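Local structure of type III secretion T3S chaperone (Chlamydia trachomatis, 3K29) at residues L11-K14 with K15-D19. The protein is probably a coiled-coil chaperone of the type III secretion apparatus, related to YscO. Sequence-based numbering, arbitrary orientation.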
loop_
_atom_site.group_PDB
_atom_site.type_symbol
_atom_site.label_atom_id
_atom_site.label_comp_id
_atom_site.label_asym_id
_atom_site.label_seq_id
_atom_site.Cartn_x
_atom_site.Cartn_y
_atom_site.Cartn_z
ATOM N N LEU A 11 -16.835 -6.315 -15.701
ATOM C CA LEU A 11 -16.731 -4.989 -15.105
ATOM C C LEU A 11 -17.051 -5.015 -13.590
ATOM O O LEU A 11 -16.282 -4.475 -12.768
ATOM C CB LEU A 11 -17.619 -4.002 -15.857
ATOM C CG LEU A 11 -17.626 -2.508 -15.491
ATOM C CD1 LEU A 11 -16.275 -1.832 -15.755
ATOM C CD2 LEU A 11 -18.729 -1.826 -16.279
ATOM N N SER A 12 -18.153 -5.672 -13.227
ATOM C CA SER A 12 -18.561 -5.837 -11.831
ATOM C C SER A 12 -17.401 -6.395 -11.013
ATOM O O SER A 12 -17.005 -5.822 -9.983
ATOM C CB SER A 12 -19.770 -6.774 -11.764
ATOM O OG SER A 12 -20.536 -6.509 -10.617
ATOM N N ILE A 13 -16.809 -7.476 -11.518
ATOM C CA ILE A 13 -15.646 -8.094 -10.876
ATOM C C ILE A 13 -14.441 -7.154 -10.724
ATOM O O ILE A 13 -13.812 -7.143 -9.678
ATOM C CB ILE A 13 -15.245 -9.392 -11.583
ATOM C CG1 ILE A 13 -16.255 -10.489 -11.231
ATOM C CG2 ILE A 13 -13.776 -9.816 -11.234
ATOM C CD1 ILE A 13 -16.218 -11.656 -12.163
ATOM N N LYS A 14 -14.164 -6.355 -11.749
ATOM C CA LYS A 14 -12.996 -5.489 -11.778
ATOM C C LYS A 14 -13.145 -4.313 -10.794
ATOM O O LYS A 14 -12.154 -3.828 -10.213
ATOM C CB LYS A 14 -12.751 -4.999 -13.189
ATOM C CG LYS A 14 -12.125 -6.095 -14.065
ATOM C CD LYS A 14 -11.630 -5.493 -15.363
ATOM C CE LYS A 14 -10.350 -6.161 -15.888
ATOM N NZ LYS A 14 -10.172 -7.612 -15.551
ATOM N N LYS A 15 -14.391 -3.883 -10.602
ATOM C CA LYS A 15 -14.731 -2.923 -9.565
ATOM C C LYS A 15 -14.444 -3.535 -8.190
ATOM O O LYS A 15 -13.801 -2.890 -7.347
ATOM C CB LYS A 15 -16.178 -2.461 -9.703
ATOM C CG LYS A 15 -16.381 -1.549 -10.924
ATOM C CD LYS A 15 -17.859 -1.193 -11.195
ATOM C CE LYS A 15 -17.910 -0.086 -12.237
ATOM N NZ LYS A 15 -19.213 0.631 -12.393
ATOM N N ASP A 16 -14.868 -4.787 -7.984
ATOM C CA ASP A 16 -14.583 -5.495 -6.741
ATOM C C ASP A 16 -13.089 -5.636 -6.440
ATOM O O ASP A 16 -12.691 -5.529 -5.279
ATOM C CB ASP A 16 -15.253 -6.866 -6.721
ATOM C CG ASP A 16 -16.769 -6.770 -6.528
ATOM O OD1 ASP A 16 -17.287 -5.655 -6.226
ATOM O OD2 ASP A 16 -17.446 -7.816 -6.666
ATOM N N ARG A 17 -12.290 -5.855 -7.487
ATOM C CA ARG A 17 -10.859 -6.067 -7.354
ATOM C C ARG A 17 -10.134 -4.813 -6.935
ATOM O O ARG A 17 -9.137 -4.904 -6.197
ATOM C CB ARG A 17 -10.255 -6.605 -8.651
ATOM C CG ARG A 17 -10.729 -7.977 -9.005
ATOM C CD ARG A 17 -9.780 -8.619 -10.004
ATOM N NE ARG A 17 -8.585 -9.129 -9.337
ATOM C CZ ARG A 17 -7.404 -9.269 -9.936
ATOM N NH1 ARG A 17 -7.258 -8.930 -11.209
ATOM N NH2 ARG A 17 -6.368 -9.750 -9.274
ATOM N N VAL A 18 -10.597 -3.667 -7.447
ATOM C CA VAL A 18 -10.193 -2.347 -6.955
ATOM C C VAL A 18 -10.569 -2.135 -5.464
ATOM O O VAL A 18 -9.703 -1.757 -4.659
ATOM C CB VAL A 18 -10.691 -1.213 -7.870
ATOM C CG1 VAL A 18 -10.466 0.167 -7.232
ATOM C CG2 VAL A 18 -9.998 -1.317 -9.228
ATOM N N ASP A 19 -11.822 -2.411 -5.094
ATOM C CA ASP A 19 -12.220 -2.367 -3.673
ATOM C C ASP A 19 -11.252 -3.169 -2.824
ATOM O O ASP A 19 -10.728 -2.643 -1.838
ATOM C CB ASP A 19 -13.652 -2.873 -3.442
ATOM C CG ASP A 19 -14.696 -1.925 -3.984
ATOM O OD1 ASP A 19 -14.284 -0.933 -4.623
ATOM O OD2 ASP A 19 -15.922 -2.167 -3.799
HETATM O O HOH W 1 -8.926 -6.640 -12.828
#
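The water between K14 and R17 takes a hydrogen bond from each: K14 NZ lies 3.1 Å from its oxygen, and R17 NH1 lies 3.3 Å from it. The two cationic ends, three residues apart, are joined through this one acceptor. Both chains are bent, and the bends place K14 NZ and R17 NH1 at the water. K14 departs from extended at chi3 and bends more sharply at chi4 (30°), and R17 turns at chi3 (79°). K14 NZ and R17 NH1 are 5.4 Å apart.

The backbone of helix 8-66 makes four i to i+4 bonds here. K15 N donates to L11 O at 2.9 Å. D16, R17 and V18 repeat the pattern on S12, I13 and K14. The R17 bond is the least straight, with an N-H...O angle of 141°, and the V18 bond is the longest, 3.2 Å from V18 N to K14 O.

The long methylene chain of K15, extended beyond CG, runs back past the carbonyl of L11. K15 CE comes 4.1 Å from L11 CG, a loose aliphatic contact. The CG2 branch of I13 lies 4.2 Å from R17 CG. R17 CG also rests against I13 O, at 3.3 Å.

L11 is buried and packs on E122 and K129 of helix 70-160. K14 leans on E121 and T125 of the same helix, in a long antiparallel helical hairpin. R17 NH1 has a weak, long ion pair with E121 and has the guanidinium of R118, a like charge, close by.

One water oxygen thus accepts from both cations, which probably eases their mutual repulsion a little, and the weak E121 contact may add to this for R17.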